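Local coordinates for putative lipoprotein (Bacteroides thetaiotaomicron, PDB 4Q1Z) that is of unknown function but is a putative lipoprotein of the DUF4876 family, built from two domains rich in beta strands, at residues P162-E176 with D289-P303. Sequence-based numbering, arbitrary orientation.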
loop_
_atom_site.group_PDB
_atom_site.type_symbol
_atom_site.label_atom_id
_atom_site.label_comp_id
_atom_site.label_asym_id
_atom_site.label_seq_id
_atom_site.Cartn_x
_atom_site.Cartn_y
_atom_site.Cartn_z
ATOM N N PRO A 162 22.443 -4.190 14.536
ATOM C CA PRO A 162 23.453 -3.958 13.499
ATOM C C PRO A 162 24.038 -2.549 13.621
ATOM O O PRO A 162 23.360 -1.644 14.112
ATOM C CB PRO A 162 22.657 -4.117 12.189
ATOM C CG PRO A 162 21.382 -4.796 12.570
ATOM C CD PRO A 162 21.098 -4.273 13.939
ATOM N N ILE A 163 25.307 -2.379 13.227
ATOM C CA ILE A 163 25.973 -1.081 13.204
ATOM C C ILE A 163 26.143 -0.749 11.735
ATOM O O ILE A 163 26.727 -1.535 10.982
ATOM C CB ILE A 163 27.301 -1.000 14.014
ATOM C CG1 ILE A 163 27.082 -1.399 15.499
ATOM C CG2 ILE A 163 27.900 0.420 13.924
ATOM C CD1 ILE A 163 28.341 -1.836 16.233
ATOM N N TRP A 164 25.560 0.376 11.319
ATOM C CA TRP A 164 25.592 0.824 9.940
ATOM C C TRP A 164 26.612 1.962 9.776
ATOM O O TRP A 164 27.003 2.567 10.790
ATOM C CB TRP A 164 24.179 1.232 9.501
ATOM C CG TRP A 164 23.166 0.120 9.591
ATOM C CD1 TRP A 164 22.026 0.113 10.337
ATOM C CD2 TRP A 164 23.227 -1.164 8.942
ATOM N NE1 TRP A 164 21.347 -1.073 10.158
ATOM C CE2 TRP A 164 22.063 -1.875 9.312
ATOM C CE3 TRP A 164 24.159 -1.786 8.094
ATOM C CZ2 TRP A 164 21.780 -3.156 8.822
ATOM C CZ3 TRP A 164 23.892 -3.070 7.634
ATOM C CH2 TRP A 164 22.716 -3.738 7.994
ATOM N N PRO A 165 27.130 2.243 8.545
ATOM C CA PRO A 165 28.142 3.315 8.415
ATOM C C PRO A 165 27.640 4.653 8.964
ATOM O O PRO A 165 26.454 4.989 8.828
ATOM C CB PRO A 165 28.418 3.376 6.907
ATOM C CG PRO A 165 28.000 2.058 6.383
ATOM C CD PRO A 165 26.834 1.631 7.231
ATOM N N GLU A 166 28.544 5.375 9.654
ATOM C CA GLU A 166 28.275 6.668 10.276
ATOM C C GLU A 166 27.802 7.674 9.214
ATOM O O GLU A 166 26.832 8.405 9.444
ATOM C CB GLU A 166 29.534 7.171 10.997
ATOM N N ALA A 167 28.437 7.633 8.022
ATOM C CA ALA A 167 28.157 8.487 6.860
ATOM C C ALA A 167 26.707 8.388 6.346
ATOM O O ALA A 167 26.217 9.332 5.714
ATOM C CB ALA A 167 29.113 8.142 5.733
ATOM N N ASP A 168 26.035 7.252 6.593
ATOM C CA ASP A 168 24.657 7.027 6.146
ATOM C C ASP A 168 23.638 7.858 6.913
ATOM O O ASP A 168 22.552 8.123 6.392
ATOM C CB ASP A 168 24.288 5.554 6.317
ATOM C CG ASP A 168 24.844 4.583 5.307
ATOM O OD1 ASP A 168 25.721 4.989 4.498
ATOM O OD2 ASP A 168 24.432 3.414 5.341
ATOM N N GLY A 169 23.981 8.189 8.163
ATOM C CA GLY A 169 23.117 8.914 9.079
ATOM C C GLY A 169 21.878 8.095 9.352
ATOM O O GLY A 169 21.965 6.901 9.668
ATOM N N ASN A 170 20.722 8.702 9.189
ATOM C CA ASN A 170 19.495 7.952 9.393
ATOM C C ASN A 170 18.635 8.099 8.135
ATOM O O ASN A 170 17.423 8.280 8.209
ATOM C CB ASN A 170 18.802 8.417 10.686
ATOM C CG ASN A 170 19.222 7.597 11.892
ATOM O OD1 ASN A 170 20.299 7.796 12.470
ATOM N ND2 ASN A 170 18.401 6.612 12.266
ATOM N N ASN A 171 19.290 7.986 6.969
ATOM C CA ASN A 171 18.666 8.193 5.675
ATOM C C ASN A 171 18.196 6.929 4.999
ATOM O O ASN A 171 17.545 7.022 3.942
ATOM C CB ASN A 171 19.645 8.909 4.756
ATOM C CG ASN A 171 19.933 10.314 5.207
ATOM O OD1 ASN A 171 21.076 10.672 5.497
ATOM N ND2 ASN A 171 18.892 11.128 5.325
ATOM N N TYR A 172 18.519 5.748 5.585
ATOM C CA TYR A 172 18.220 4.469 4.942
ATOM C C TYR A 172 17.680 3.368 5.848
ATOM O O TYR A 172 17.941 3.329 7.059
ATOM C CB TYR A 172 19.503 3.886 4.295
ATOM C CG TYR A 172 20.303 4.825 3.424
ATOM C CD1 TYR A 172 20.017 4.966 2.072
ATOM C CD2 TYR A 172 21.404 5.508 3.931
ATOM C CE1 TYR A 172 20.768 5.814 1.256
ATOM C CE2 TYR A 172 22.149 6.378 3.133
ATOM C CZ TYR A 172 21.840 6.513 1.790
ATOM O OH TYR A 172 22.604 7.322 0.984
ATOM N N ALA A 173 16.959 2.443 5.189
ATOM C CA ALA A 173 16.506 1.133 5.607
ATOM C C ALA A 173 17.487 0.157 4.906
ATOM O O ALA A 173 18.091 0.525 3.892
ATOM C CB ALA A 173 15.058 0.910 5.187
ATOM N N TYR A 174 17.731 -1.019 5.468
ATOM C CA TYR A 174 18.738 -1.918 4.903
ATOM C C TYR A 174 18.110 -3.230 4.447
ATOM O O TYR A 174 17.613 -3.996 5.265
ATOM C CB TYR A 174 19.861 -2.119 5.932
ATOM C CG TYR A 174 20.580 -0.813 6.217
ATOM C CD1 TYR A 174 20.096 0.081 7.172
ATOM C CD2 TYR A 174 21.720 -0.452 5.504
ATOM C CE1 TYR A 174 20.708 1.314 7.384
ATOM C CE2 TYR A 174 22.340 0.778 5.709
ATOM C CZ TYR A 174 21.847 1.647 6.668
ATOM O OH TYR A 174 22.491 2.836 6.905
ATOM N N GLY A 175 18.075 -3.414 3.128
ATOM C CA GLY A 175 17.431 -4.550 2.474
ATOM C C GLY A 175 18.281 -5.793 2.355
ATOM O O GLY A 175 19.466 -5.720 1.993
ATOM N N GLU A 176 17.648 -6.942 2.665
ATOM C CA GLU A 176 18.209 -8.279 2.578
ATOM C C GLU A 176 18.175 -8.710 1.097
ATOM O O GLU A 176 19.231 -9.012 0.514
ATOM C CB GLU A 176 17.419 -9.235 3.477
ATOM C CG GLU A 176 18.040 -10.615 3.593
ATOM C CD GLU A 176 17.075 -11.664 4.095
ATOM O OE1 GLU A 176 16.894 -11.750 5.330
ATOM O OE2 GLU A 176 16.477 -12.380 3.256
ATOM N N ASP A 289 27.143 -5.394 7.880
ATOM C CA ASP A 289 26.835 -5.029 9.254
ATOM C C ASP A 289 28.198 -4.791 9.869
ATOM O O ASP A 289 29.026 -5.714 9.883
ATOM C CB ASP A 289 26.047 -6.155 9.942
ATOM C CG ASP A 289 25.697 -5.913 11.395
ATOM O OD1 ASP A 289 26.287 -4.989 12.008
ATOM O OD2 ASP A 289 24.834 -6.637 11.917
ATOM N N LEU A 290 28.486 -3.547 10.277
ATOM C CA LEU A 290 29.819 -3.208 10.768
ATOM C C LEU A 290 30.108 -3.803 12.130
ATOM O O LEU A 290 31.274 -3.831 12.519
ATOM C CB LEU A 290 30.051 -1.698 10.768
ATOM C CG LEU A 290 29.957 -1.016 9.384
ATOM C CD1 LEU A 290 30.134 0.460 9.496
ATOM C CD2 LEU A 290 30.959 -1.581 8.396
ATOM N N SER A 291 29.077 -4.349 12.818
ATOM C CA SER A 291 29.216 -5.021 14.113
ATOM C C SER A 291 29.816 -6.430 13.938
ATOM O O SER A 291 30.231 -7.051 14.918
ATOM C CB SER A 291 27.864 -5.126 14.810
ATOM O OG SER A 291 27.144 -6.190 14.219
ATOM N N LYS A 292 29.827 -6.938 12.703
ATOM C CA LYS A 292 30.355 -8.255 12.342
ATOM C C LYS A 292 31.536 -7.995 11.422
ATOM O O LYS A 292 31.365 -7.947 10.200
ATOM C CB LYS A 292 29.250 -9.111 11.680
ATOM C CG LYS A 292 28.024 -9.289 12.564
ATOM C CD LYS A 292 26.910 -10.040 11.868
ATOM C CE LYS A 292 25.804 -10.365 12.825
ATOM N NZ LYS A 292 24.805 -11.267 12.213
ATOM N N PRO A 293 32.730 -7.703 11.977
ATOM C CA PRO A 293 33.856 -7.299 11.113
ATOM C C PRO A 293 34.326 -8.369 10.132
ATOM O O PRO A 293 34.883 -8.020 9.090
ATOM C CB PRO A 293 34.958 -6.924 12.102
ATOM C CG PRO A 293 34.587 -7.589 13.373
ATOM C CD PRO A 293 33.101 -7.647 13.403
ATOM N N ASN A 294 34.058 -9.641 10.420
ATOM C CA ASN A 294 34.452 -10.707 9.509
ATOM C C ASN A 294 33.376 -10.991 8.426
ATOM O O ASN A 294 33.588 -11.866 7.574
ATOM C CB ASN A 294 34.787 -11.986 10.303
ATOM C CG ASN A 294 36.274 -12.214 10.521
ATOM O OD1 ASN A 294 37.114 -11.304 10.387
ATOM N ND2 ASN A 294 36.633 -13.450 10.847
ATOM N N SER A 295 32.256 -10.226 8.431
ATOM C CA SER A 295 31.129 -10.421 7.512
ATOM C C SER A 295 31.420 -10.087 6.060
ATOM O O SER A 295 32.190 -9.174 5.764
ATOM C CB SER A 295 29.921 -9.606 7.950
ATOM O OG SER A 295 28.766 -10.014 7.235
ATOM N N ASN A 296 30.746 -10.823 5.164
ATOM C CA ASN A 296 30.776 -10.668 3.709
ATOM C C ASN A 296 29.322 -10.579 3.166
ATOM O O ASN A 296 29.084 -10.638 1.950
ATOM C CB ASN A 296 31.572 -11.811 3.065
ATOM C CG ASN A 296 33.069 -11.696 3.284
ATOM O OD1 ASN A 296 33.733 -10.784 2.762
ATOM N ND2 ASN A 296 33.633 -12.607 4.075
ATOM N N VAL A 297 28.361 -10.395 4.086
ATOM C CA VAL A 297 26.947 -10.277 3.761
ATOM C C VAL A 297 26.644 -8.773 3.643
ATOM O O VAL A 297 26.842 -7.998 4.579
ATOM C CB VAL A 297 26.036 -11.047 4.760
ATOM C CG1 VAL A 297 24.579 -10.948 4.355
ATOM C CG2 VAL A 297 26.453 -12.522 4.842
ATOM N N TYR A 298 26.252 -8.387 2.424
ATOM C CA TYR A 298 25.966 -7.055 1.943
ATOM C C TYR A 298 24.484 -6.832 1.878
ATOM O O TYR A 298 23.717 -7.735 1.498
ATOM C CB TYR A 298 26.614 -6.819 0.564
ATOM C CG TYR A 298 28.090 -6.502 0.661
ATOM C CD1 TYR A 298 28.532 -5.198 0.873
ATOM C CD2 TYR A 298 29.047 -7.512 0.595
ATOM C CE1 TYR A 298 29.885 -4.905 1.013
ATOM C CE2 TYR A 298 30.406 -7.233 0.735
ATOM C CZ TYR A 298 30.824 -5.925 0.941
ATOM O OH TYR A 298 32.172 -5.634 1.081
ATOM N N TYR A 299 24.080 -5.613 2.295
ATOM C CA TYR A 299 22.694 -5.168 2.340
ATOM C C TYR A 299 22.526 -3.964 1.467
ATOM O O TYR A 299 23.497 -3.236 1.230
ATOM C CB TYR A 299 22.285 -4.899 3.790
ATOM C CG TYR A 299 22.392 -6.159 4.630
ATOM C CD1 TYR A 299 21.596 -7.275 4.356
ATOM C CD2 TYR A 299 23.357 -6.277 5.625
ATOM C CE1 TYR A 299 21.730 -8.450 5.080
ATOM C CE2 TYR A 299 23.476 -7.441 6.378
ATOM C CZ TYR A 299 22.646 -8.517 6.110
ATOM O OH TYR A 299 22.732 -9.661 6.851
ATOM N N ALA A 300 21.340 -3.805 0.888
ATOM C CA ALA A 300 21.108 -2.673 -0.029
ATOM C C ALA A 300 20.621 -1.494 0.741
ATOM O O ALA A 300 19.746 -1.636 1.593
ATOM C CB ALA A 300 20.101 -3.051 -1.107
ATOM N N LYS A 301 21.209 -0.327 0.472
ATOM C CA LYS A 301 20.836 0.927 1.127
ATOM C C LYS A 301 19.622 1.480 0.428
ATOM O O LYS A 301 19.714 1.953 -0.700
ATOM C CB LYS A 301 22.001 1.932 1.153
ATOM C CG LYS A 301 23.082 1.563 2.154
ATOM C CD LYS A 301 24.144 2.639 2.152
ATOM C CE LYS A 301 25.501 2.086 2.535
ATOM N NZ LYS A 301 26.565 3.122 2.506
ATOM N N ILE A 302 18.465 1.348 1.080
ATOM C CA ILE A 302 17.192 1.819 0.544
ATOM C C ILE A 302 16.910 3.227 1.092
ATOM O O ILE A 302 16.651 3.355 2.292
ATOM C CB ILE A 302 16.054 0.810 0.865
ATOM C CG1 ILE A 302 16.317 -0.564 0.170
ATOM C CG2 ILE A 302 14.656 1.382 0.522
ATOM C CD1 ILE A 302 15.652 -1.724 0.825
ATOM N N PRO A 303 16.942 4.296 0.250
ATOM C CA PRO A 303 16.612 5.637 0.757
ATOM C C PRO A 303 15.183 5.696 1.299
ATOM O O PRO A 303 14.207 5.375 0.598
ATOM C CB PRO A 303 16.803 6.531 -0.483
ATOM C CG PRO A 303 17.791 5.765 -1.327
ATOM C CD PRO A 303 17.271 4.360 -1.184
HETATM O O HOH W 1 21.622 -9.544 1.220
#
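Strands 172-175 and 299-303 run antiparallel, A173 with I302 and G175 with A300 each exchanging two backbone hydrogen bonds. G175 suits its place because I302 CD1 packs against its CA (3.7 Å), leaving no room for a CB. On the face shared by Y174 and K301, the lysine's CB sits over one face of the Y172 ring, while its extended chain runs beside Y174 to the buried carboxylate of D168. There K301 NZ forms a salt bridge with D168 OD1 (2.9 Å) through the syn lone pair, and Y174 OH donates to the anti lone pair of OD2, a pairing that should favour a charged aspartate. W164 CD2 lies over the centre of the Y174 ring, and W164 CH2 reaches Y299 CD2 at 3.5 Å, the W164 and Y299 planes nearly perpendicular (86°). D289, with CG anti to its own N (chi1 178°), turns OD1 to accept from I163 N on one face of the carboxylate and from S291 N and S291 OG on the other, all well out of its plane; the S291 N bond makes an Asx turn. Strand 299-303 lies between 172-175 and 286-287 in a three-stranded antiparallel sheet, and I302 packs on strand 148-152.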